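Local coordinates for NmrA family protein (Shigella flexneri 2a, PDB 3QVO) that is of unknown function but, as a Rossmann-fold member of the NmrA family, probably binds NAD(P), at residues 121-126 with 168-173; 177-182 with 196-201. All coordinates share one frame; numbering follows the deposited sequence. Where two conformers were deposited one is given.

Following the chain from the N terminus, contact 1 comes first. It pairs strand 119-123 with strand 164-174 and closes a beta-alpha-beta crossover that runs through helix 149-159; part of the connection, 128-143, is not modelled. Contact 2 opens only after contact 1 has closed, so the two lie in series and neither encloses the other. It ties the loop 177-182 to the start of helix 197-209 across a short excursion that includes strands 182-184 and 194-196. The contacts meet where Pro170 and Leu173 of contact 1 pack against Val200 and Arg197 of contact 2. Helix 197-209 thus joins the sheet to the loop.

Contact 1: residues 121-126 with 168-173; sequences IFVLSL and LRPAWL
Phe122, in strand 119-123, and Leu124, just past its end, clasp the backbone of Leu168 in the parallel pairing of a Rossmann-fold sheet. Leu168 N donates to Phe122 O at 2.8 Å. Leu124 N donates to Leu168 O at 2.9 Å, and the bond is nearly straight, with an angle of 168° at the hydrogen. Val123 sits between them, opposite Leu168, and its CA also makes a CA-H...O contact with Leu168 O. This is the tightly packed end. Ile121 and Leu168 lie side by side and point the same way; Ile121 CG2 meets Leu168 CD1 at 3.9 Å. Helix 197-209 covers this face, with Leu203 and Ile204 on Leu168 and Ile207 on Ile121. The other face carries Phe122 and Leu124, which pack on Ile158, Phe151 and Ala155 of helix 149-159. Leu124 CG lies at the edge of the Phe122 ring, in its plane.

Beyond Leu124 the pairing loosens. The chains spread, and Pro170 has no N-H to continue the parallel pattern. Instead Pro170 CD comes up to Leu124 O at 3.5 Å. Water 1 bridges the gap, donating to Leu124 O at 2.6 Å and to Pro170 O at 2.9 Å. Side-chain packing persists on one side. The Val123 and Pro170 side chains cross at about a right angle; Val123 CG1, anti to the backbone N (chi1 180°), is the methyl that meets the ring. Pro170 CG touches both this methyl and Ser125 CB. Arg169 turns from the contact, and its NE bonds to Asn218. The loop end is partly exposed: Ser125 chi1 of 178° carries its hydroxyl past the proline, where Ser125 OG rests on the methyl Leu173 CD1 at 3.5 Å.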
ATOM      1  N   ILE A 121      -3.468   3.791  -3.315  1.00 52.52           N
ATOM      2  CA  ILE A 121      -2.639   2.607  -3.596  1.00 52.30           C
ATOM      3  C   ILE A 121      -2.767   1.748  -2.357  1.00 52.99           C
ATOM      4  O   ILE A 121      -2.437   2.201  -1.255  1.00 52.65           O
ATOM      5  CB  ILE A 121      -1.154   2.977  -3.836  1.00 52.47           C
ATOM      6  CG1 ILE A 121      -1.052   3.989  -4.972  1.00 53.72           C
ATOM      7  CG2 ILE A 121      -0.347   1.729  -4.151  1.00 50.74           C
ATOM      8  CD1 ILE A 121       0.335   4.627  -5.156  1.00 54.85           C
ATOM      9  N   PHE A 122      -3.318   0.546  -2.509  1.00 53.68           N
ATOM     10  CA  PHE A 122      -3.686  -0.260  -1.370  1.00 54.16           C
ATOM     11  C   PHE A 122      -3.089  -1.671  -1.511  1.00 55.56           C
ATOM     12  O   PHE A 122      -3.389  -2.415  -2.474  1.00 55.12           O
ATOM     13  CB  PHE A 122      -5.205  -0.312  -1.257  1.00 54.10           C
ATOM     14  CG  PHE A 122      -5.740  -0.736   0.126  1.00 55.13           C
ATOM     15  CD1 PHE A 122      -5.787  -2.051   0.499  1.00 58.85           C
ATOM     16  CD2 PHE A 122      -6.247   0.200   1.016  1.00 55.23           C
ATOM     17  CE1 PHE A 122      -6.316  -2.423   1.748  1.00 59.81           C
ATOM     18  CE2 PHE A 122      -6.758  -0.156   2.257  1.00 54.73           C
ATOM     19  CZ  PHE A 122      -6.792  -1.456   2.624  1.00 58.41           C
ATOM     20  N   VAL A 123      -2.247  -2.012  -0.545  1.00 56.08           N
ATOM     21  CA  VAL A 123      -1.536  -3.297  -0.537  1.00 57.37           C
ATOM     22  C   VAL A 123      -2.307  -4.285   0.244  1.00 58.66           C
ATOM     23  O   VAL A 123      -2.643  -4.029   1.404  1.00 58.96           O
ATOM     24  CB  VAL A 123      -0.125  -3.191   0.052  1.00 57.74           C
ATOM     25  CG1 VAL A 123       0.569  -4.604   0.040  1.00 59.37           C
ATOM     26  CG2 VAL A 123       0.682  -2.220  -0.769  1.00 55.60           C
ATOM     27  N   LEU A 124      -2.625  -5.415  -0.396  1.00 60.48           N
ATOM     28  CA  LEU A 124      -3.213  -6.539   0.317  1.00 62.26           C
ATOM     29  C   LEU A 124      -2.264  -7.720   0.308  1.00 64.22           C
ATOM     30  O   LEU A 124      -2.129  -8.451  -0.694  1.00 63.61           O
ATOM     31  CB  LEU A 124      -4.591  -6.918  -0.249  1.00 63.59           C
ATOM     32  CG  LEU A 124      -5.731  -5.931   0.079  1.00 64.39           C
ATOM     33  CD1 LEU A 124      -6.902  -6.123  -0.885  1.00 66.55           C
ATOM     34  CD2 LEU A 124      -6.198  -6.075   1.539  1.00 65.23           C
ATOM     35  N   SER A 125      -1.672  -7.938   1.478  1.00 65.93           N
ATOM     36  CA  SER A 125      -0.654  -8.941   1.691  1.00 69.05           C
ATOM     37  C   SER A 125      -0.979  -9.617   2.994  1.00 71.87           C
ATOM     38  O   SER A 125      -1.222  -8.931   3.974  1.00 72.23           O
ATOM     39  CB  SER A 125       0.720  -8.242   1.802  1.00 68.24           C
ATOM     40  OG  SER A 125       1.760  -9.159   2.044  1.00 72.83           O
ATOM     41  N   LEU A 126      -0.960 -10.940   3.053  1.00 75.80           N
ATOM     42  CA  LEU A 126      -1.480 -11.598   4.263  1.00 79.32           C
ATOM     43  C   LEU A 126      -0.553 -11.483   5.452  1.00 81.69           C
ATOM     44  O   LEU A 126      -1.016 -11.444   6.590  1.00 83.65           O
ATOM     45  CB  LEU A 126      -1.737 -13.085   4.063  1.00 82.22           C
ATOM     46  CG  LEU A 126      -2.884 -13.588   3.197  1.00 83.19           C
ATOM     47  CD1 LEU A 126      -2.877 -15.129   3.367  1.00 87.47           C
ATOM     48  CD2 LEU A 126      -4.234 -12.943   3.553  1.00 84.66           C
ATOM     49  N   LEU A 168      -2.800  -3.737  -4.917  1.00 54.63           N
ATOM     50  CA  LEU A 168      -1.567  -4.408  -5.191  1.00 55.65           C
ATOM     51  C   LEU A 168      -1.559  -5.639  -4.345  1.00 55.85           C
ATOM     52  O   LEU A 168      -1.762  -5.553  -3.118  1.00 55.89           O
ATOM     53  CB  LEU A 168      -0.347  -3.548  -4.839  1.00 55.32           C
ATOM     54  CG  LEU A 168      -0.090  -2.253  -5.595  1.00 56.76           C
ATOM     55  CD1 LEU A 168       1.263  -1.653  -5.162  1.00 54.78           C
ATOM     56  CD2 LEU A 168      -0.117  -2.514  -7.096  1.00 58.81           C
ATOM     57  N   ARG A 169      -1.290  -6.761  -5.010  1.00 56.82           N
ATOM     58  CA  ARG A 169      -1.363  -8.100  -4.427  1.00 57.95           C
ATOM     59  C   ARG A 169      -0.065  -8.824  -4.606  1.00 59.43           C
ATOM     60  O   ARG A 169       0.151  -9.409  -5.646  1.00 60.36           O
ATOM     61  CB  ARG A 169      -2.463  -8.923  -5.119  1.00 59.06           C
ATOM     62  CG  ARG A 169      -3.815  -8.638  -4.566  1.00 56.42           C
ATOM     63  CD  ARG A 169      -4.927  -9.189  -5.392  1.00 57.28           C
ATOM     64  NE  ARG A 169      -4.794  -9.054  -6.839  1.00 56.62           N
ATOM     65  CZ  ARG A 169      -4.400 -10.005  -7.671  1.00 61.22           C
ATOM     66  NH1 ARG A 169      -4.027 -11.189  -7.212  1.00 64.18           N
ATOM     67  NH2 ARG A 169      -4.367  -9.771  -8.979  1.00 62.80           N
ATOM     68  N   PRO A 170       0.817  -8.755  -3.604  1.00 60.22           N
ATOM     69  CA  PRO A 170       2.130  -9.369  -3.686  1.00 62.47           C
ATOM     70  C   PRO A 170       2.208 -10.804  -3.240  1.00 64.51           C
ATOM     71  O   PRO A 170       1.558 -11.192  -2.257  1.00 65.57           O
ATOM     72  CB  PRO A 170       2.990  -8.521  -2.745  1.00 62.20           C
ATOM     73  CG  PRO A 170       2.030  -7.855  -1.844  1.00 59.80           C
ATOM     74  CD  PRO A 170       0.766  -7.694  -2.591  1.00 58.97           C
ATOM     75  N   ALA A 171       3.063 -11.537  -3.955  1.00 65.33           N
ATOM     76  CA  ALA A 171       3.429 -12.874  -3.652  1.00 67.85           C
ATOM     77  C   ALA A 171       4.160 -12.839  -2.332  1.00 69.30           C
ATOM     78  O   ALA A 171       4.242 -11.786  -1.698  1.00 66.38           O
ATOM     79  CB  ALA A 171       4.292 -13.450  -4.774  1.00 68.69           C
ATOM     80  N   TRP A 172       4.658 -13.997  -1.911  1.00 73.04           N
ATOM     81  CA  TRP A 172       5.354 -14.143  -0.622  0.50 75.30           C
ATOM     82  C   TRP A 172       6.532 -13.168  -0.551  1.00 74.60           C
ATOM     83  O   TRP A 172       7.392 -13.164  -1.418  1.00 74.80           O
ATOM     84  CB  TRP A 172       5.826 -15.601  -0.420  0.50 78.83           C
ATOM     85  CG  TRP A 172       6.110 -16.025   1.025  0.50 83.99           C
ATOM     86  CD1 TRP A 172       5.184 -16.344   1.977  0.50 87.10           C
ATOM     87  CD2 TRP A 172       7.405 -16.231   1.648  0.50 90.46           C
ATOM     88  NE1 TRP A 172       5.811 -16.719   3.153  0.50 90.66           N
ATOM     89  CE2 TRP A 172       7.169 -16.651   2.979  0.50 92.70           C
ATOM     90  CE3 TRP A 172       8.733 -16.087   1.213  0.50 93.05           C
ATOM     91  CZ2 TRP A 172       8.213 -16.925   3.881  0.50 97.34           C
ATOM     92  CZ3 TRP A 172       9.770 -16.358   2.115  0.50 97.25           C
ATOM     93  CH2 TRP A 172       9.500 -16.778   3.430  0.50 99.27           C
ATOM     94  N   LEU A 173       6.564 -12.361   0.494  1.00 74.29           N
ATOM     95  CA  LEU A 173       7.544 -11.309   0.602  1.00 74.45           C
ATOM     96  C   LEU A 173       8.888 -11.802   1.081  1.00 77.78           C
ATOM     97  O   LEU A 173       8.966 -12.466   2.103  1.00 80.37           O
ATOM     98  CB  LEU A 173       7.015 -10.213   1.524  1.00 72.70           C
ATOM     99  CG  LEU A 173       5.846  -9.420   0.929  1.00 70.22           C
ATOM    100  CD1 LEU A 173       5.211  -8.565   1.982  1.00 68.79           C
ATOM    101  CD2 LEU A 173       6.294  -8.571  -0.252  1.00 71.06           C
TER
HETATM  102  O   HOH W   1      -1.274 -10.663  -1.857  1.00 63.10           O

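Contact 2: residues 177-182 with 196-201; sequences DIIDYE and SRKSVA
Ser196 OG is gripped by two groups, one from the loop 177-182 and one from the helix. Ser196 OG donates to Ile178 O at 2.6 Å and accepts from Ser199 N at 2.8 Å. The first bond ties the loop to the helix start; the second caps the helix. With chi1 at 73°, the hydroxyl lies between the backbone N and the carbonyl carbon of Ser196. From there it can meet both partners. The donor stands tilted 32° from the plane of the Ile178 carbonyl.

Ser199 holds the next step of the loop. Ser199 OG accepts from Asp180 N at 3.0 Å, and the bond is almost straight. Water 2 adds a bridge, accepting from Ser196 N and donating to Asp180 O. The loop therefore follows the first turn of the helix through two side-chain hydroxyls and a water.

Tyr181 closes one end. Ser199 O meets the Tyr181 ring obliquely, 3.6 Å from Tyr181 CE2. Tyr181 CD2 also meets Ser199 CB at 3.7 Å. Further along helix 197-209 the ring touches Leu203 and Asp206. The other end is more open to solvent. Here the Ile179 side chain crosses that of Lys198 at about a right angle, with Ile179 CG1 4.0 Å from Lys198 CG. The lysine bends at its third torsion, and its tip forms a salt bridge with Asp177 OD1. That bond is modelled very short, so its exact length is doubtful. Lys198 also touches His38 of helix 34-43.

Strand 194-196 passes directly into helix 197-209 at this point. The arrangement is a serine N-cap: Ser196 covers the amide of Ser199 in the first turn, while the same hydroxyl secures a neighbouring loop.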
ATOM      1  N   ASP A 177      17.700  -7.901  -1.523  1.00 89.49           N
ATOM      2  CA  ASP A 177      18.077  -6.568  -2.020  1.00 88.71           C
ATOM      3  C   ASP A 177      18.038  -6.514  -3.552  1.00 88.11           C
ATOM      4  O   ASP A 177      19.063  -6.365  -4.182  1.00 90.58           O
ATOM      5  CB  ASP A 177      19.478  -6.187  -1.504  1.00 91.94           C
ATOM      6  CG  ASP A 177      19.881  -4.751  -1.866  1.00 92.69           C
ATOM      7  OD1 ASP A 177      19.006  -3.899  -2.112  1.00 91.63           O
ATOM      8  OD2 ASP A 177      21.095  -4.467  -1.903  1.00 99.84           O
ATOM      9  N   ILE A 178      16.850  -6.646  -4.137  1.00 85.12           N
ATOM     10  CA  ILE A 178      16.695  -6.593  -5.584  1.00 84.98           C
ATOM     11  C   ILE A 178      15.356  -5.992  -5.994  1.00 80.77           C
ATOM     12  O   ILE A 178      14.401  -6.003  -5.228  1.00 77.20           O
ATOM     13  CB  ILE A 178      16.815  -8.004  -6.194  1.00 87.98           C
ATOM     14  CG1 ILE A 178      17.299  -7.936  -7.649  1.00 92.00           C
ATOM     15  CG2 ILE A 178      15.490  -8.757  -6.085  1.00 85.73           C
ATOM     16  CD1 ILE A 178      18.370  -8.997  -8.031  1.00 97.92           C
ATOM     17  N   ILE A 179      15.308  -5.470  -7.212  1.00 80.06           N
ATOM     18  CA  ILE A 179      14.079  -5.007  -7.803  1.00 77.76           C
ATOM     19  C   ILE A 179      13.886  -5.836  -9.047  1.00 79.22           C
ATOM     20  O   ILE A 179      14.563  -5.628 -10.035  1.00 80.85           O
ATOM     21  CB  ILE A 179      14.137  -3.519  -8.171  1.00 77.08           C
ATOM     22  CG1 ILE A 179      14.198  -2.658  -6.901  1.00 76.81           C
ATOM     23  CG2 ILE A 179      12.926  -3.156  -9.024  1.00 74.33           C
ATOM     24  CD1 ILE A 179      14.602  -1.150  -7.161  1.00 77.00           C
ATOM     25  N   ASP A 180      12.980  -6.809  -8.982  1.00 78.76           N
ATOM     26  CA  ASP A 180      12.793  -7.773 -10.078  1.00 80.44           C
ATOM     27  C   ASP A 180      11.359  -8.308 -10.020  1.00 78.95           C
ATOM     28  O   ASP A 180      11.010  -9.119  -9.152  1.00 78.27           O
ATOM     29  CB  ASP A 180      13.830  -8.909  -9.971  1.00 83.42           C
ATOM     30  CG  ASP A 180      13.845  -9.827 -11.193  1.00 85.62           C
ATOM     31  OD1 ASP A 180      13.201  -9.492 -12.205  1.00 84.82           O
ATOM     32  OD2 ASP A 180      14.501 -10.897 -11.149  1.00 90.49           O
ATOM     33  N   TYR A 181      10.512  -7.826 -10.917  1.00 78.52           N
ATOM     34  CA  TYR A 181       9.107  -8.159 -10.828  1.00 76.96           C
ATOM     35  C   TYR A 181       8.374  -8.077 -12.144  1.00 77.55           C
ATOM     36  O   TYR A 181       8.898  -7.574 -13.152  1.00 79.07           O
ATOM     37  CB  TYR A 181       8.414  -7.300  -9.770  1.00 73.88           C
ATOM     38  CG  TYR A 181       8.226  -5.845 -10.134  1.00 74.80           C
ATOM     39  CD1 TYR A 181       7.156  -5.426 -10.916  1.00 73.70           C
ATOM     40  CD2 TYR A 181       9.107  -4.881  -9.669  1.00 77.67           C
ATOM     41  CE1 TYR A 181       6.991  -4.093 -11.245  1.00 74.83           C
ATOM     42  CE2 TYR A 181       8.946  -3.540  -9.989  1.00 76.97           C
ATOM     43  CZ  TYR A 181       7.888  -3.153 -10.774  1.00 76.22           C
ATOM     44  OH  TYR A 181       7.741  -1.814 -11.073  1.00 78.47           O
ATOM     45  N   GLU A 182       7.169  -8.642 -12.103  1.00 76.81           N
ATOM     46  CA  GLU A 182       6.218  -8.656 -13.208  1.00 77.46           C
ATOM     47  C   GLU A 182       4.829  -8.702 -12.586  1.00 75.39           C
ATOM     48  O   GLU A 182       4.683  -9.075 -11.429  1.00 74.94           O
ATOM     49  CB  GLU A 182       6.458  -9.839 -14.156  1.00 80.02           C
ATOM     50  CG  GLU A 182       6.206 -11.230 -13.563  1.00 80.81           C
ATOM     51  CD  GLU A 182       6.635 -12.363 -14.500  1.00 84.45           C
ATOM     52  OE1 GLU A 182       7.016 -12.076 -15.662  1.00 85.18           O
ATOM     53  OE2 GLU A 182       6.599 -13.537 -14.064  1.00 84.42           O
ATOM     54  N   SER A 196      10.362  -9.555  -3.783  1.00 71.02           N
ATOM     55  CA  SER A 196      11.032  -8.726  -2.813  1.00 71.08           C
ATOM     56  C   SER A 196      10.158  -7.530  -2.431  1.00 67.92           C
ATOM     57  O   SER A 196       9.420  -6.962  -3.242  1.00 65.72           O
ATOM     58  CB  SER A 196      12.384  -8.231  -3.371  1.00 73.60           C
ATOM     59  OG  SER A 196      12.212  -7.221  -4.368  1.00 71.02           O
ATOM     60  N   ARG A 197      10.228  -7.173  -1.167  1.00 67.87           N
ATOM     61  CA  ARG A 197       9.618  -5.951  -0.685  1.00 65.38           C
ATOM     62  C   ARG A 197      10.142  -4.744  -1.466  1.00 65.74           C
ATOM     63  O   ARG A 197       9.399  -3.828  -1.791  1.00 64.18           O
ATOM     64  CB  ARG A 197       9.956  -5.783   0.786  1.00 65.90           C
ATOM     65  CG  ARG A 197       9.247  -6.760   1.687  1.00 67.87           C
ATOM     66  CD  ARG A 197       9.275  -6.322   3.142  1.00 69.57           C
ATOM     67  NE  ARG A 197       8.503  -7.226   3.983  1.00 71.66           N
ATOM     68  CZ  ARG A 197       8.891  -8.445   4.344  1.00 74.86           C
ATOM     69  NH1 ARG A 197       8.103  -9.196   5.100  1.00 76.04           N
ATOM     70  NH2 ARG A 197      10.042  -8.935   3.933  1.00 77.08           N
ATOM     71  N   LYS A 198      11.428  -4.744  -1.772  1.00 68.63           N
ATOM     72  CA  LYS A 198      12.009  -3.635  -2.518  1.00 70.05           C
ATOM     73  C   LYS A 198      11.339  -3.524  -3.880  1.00 68.75           C
ATOM     74  O   LYS A 198      11.084  -2.408  -4.358  1.00 67.90           O
ATOM     75  CB  LYS A 198      13.514  -3.834  -2.639  1.00 73.60           C
ATOM     76  CG  LYS A 198      14.332  -2.619  -2.913  1.00 78.05           C
ATOM     77  CD  LYS A 198      15.825  -2.854  -2.519  1.00 86.38           C
ATOM     78  CE  LYS A 198      16.055  -2.569  -0.990  1.00 88.49           C
ATOM     79  NZ  LYS A 198      17.436  -2.840  -0.497  1.00 89.98           N
ATOM     80  N   SER A 199      10.984  -4.666  -4.466  1.00 68.39           N
ATOM     81  CA  SER A 199      10.286  -4.658  -5.737  1.00 68.05           C
ATOM     82  C   SER A 199       8.944  -3.959  -5.594  1.00 66.02           C
ATOM     83  O   SER A 199       8.580  -3.088  -6.401  1.00 65.13           O
ATOM     84  CB  SER A 199      10.051  -6.069  -6.255  1.00 69.83           C
ATOM     85  OG  SER A 199      11.280  -6.760  -6.549  1.00 71.52           O
ATOM     86  N   VAL A 200       8.214  -4.327  -4.554  1.00 64.71           N
ATOM     87  CA  VAL A 200       6.887  -3.791  -4.377  1.00 62.35           C
ATOM     88  C   VAL A 200       6.977  -2.300  -4.079  1.00 61.40           C
ATOM     89  O   VAL A 200       6.181  -1.521  -4.576  1.00 59.45           O
ATOM     90  CB  VAL A 200       6.121  -4.537  -3.290  1.00 62.14           C
ATOM     91  CG1 VAL A 200       4.701  -3.959  -3.144  1.00 59.70           C
ATOM     92  CG2 VAL A 200       6.064  -6.020  -3.627  1.00 63.32           C
ATOM     93  N   ALA A 201       7.975  -1.906  -3.304  1.00 62.43           N
ATOM     94  CA  ALA A 201       8.198  -0.478  -3.038  1.00 62.07           C
ATOM     95  C   ALA A 201       8.501   0.284  -4.316  1.00 62.60           C
ATOM     96  O   ALA A 201       8.011   1.399  -4.516  1.00 62.25           O
ATOM     97  CB  ALA A 201       9.311  -0.265  -2.022  1.00 62.26           C
TER
HETATM   98  O   HOH W   2      11.820  -9.616  -6.122  1.00 67.81           O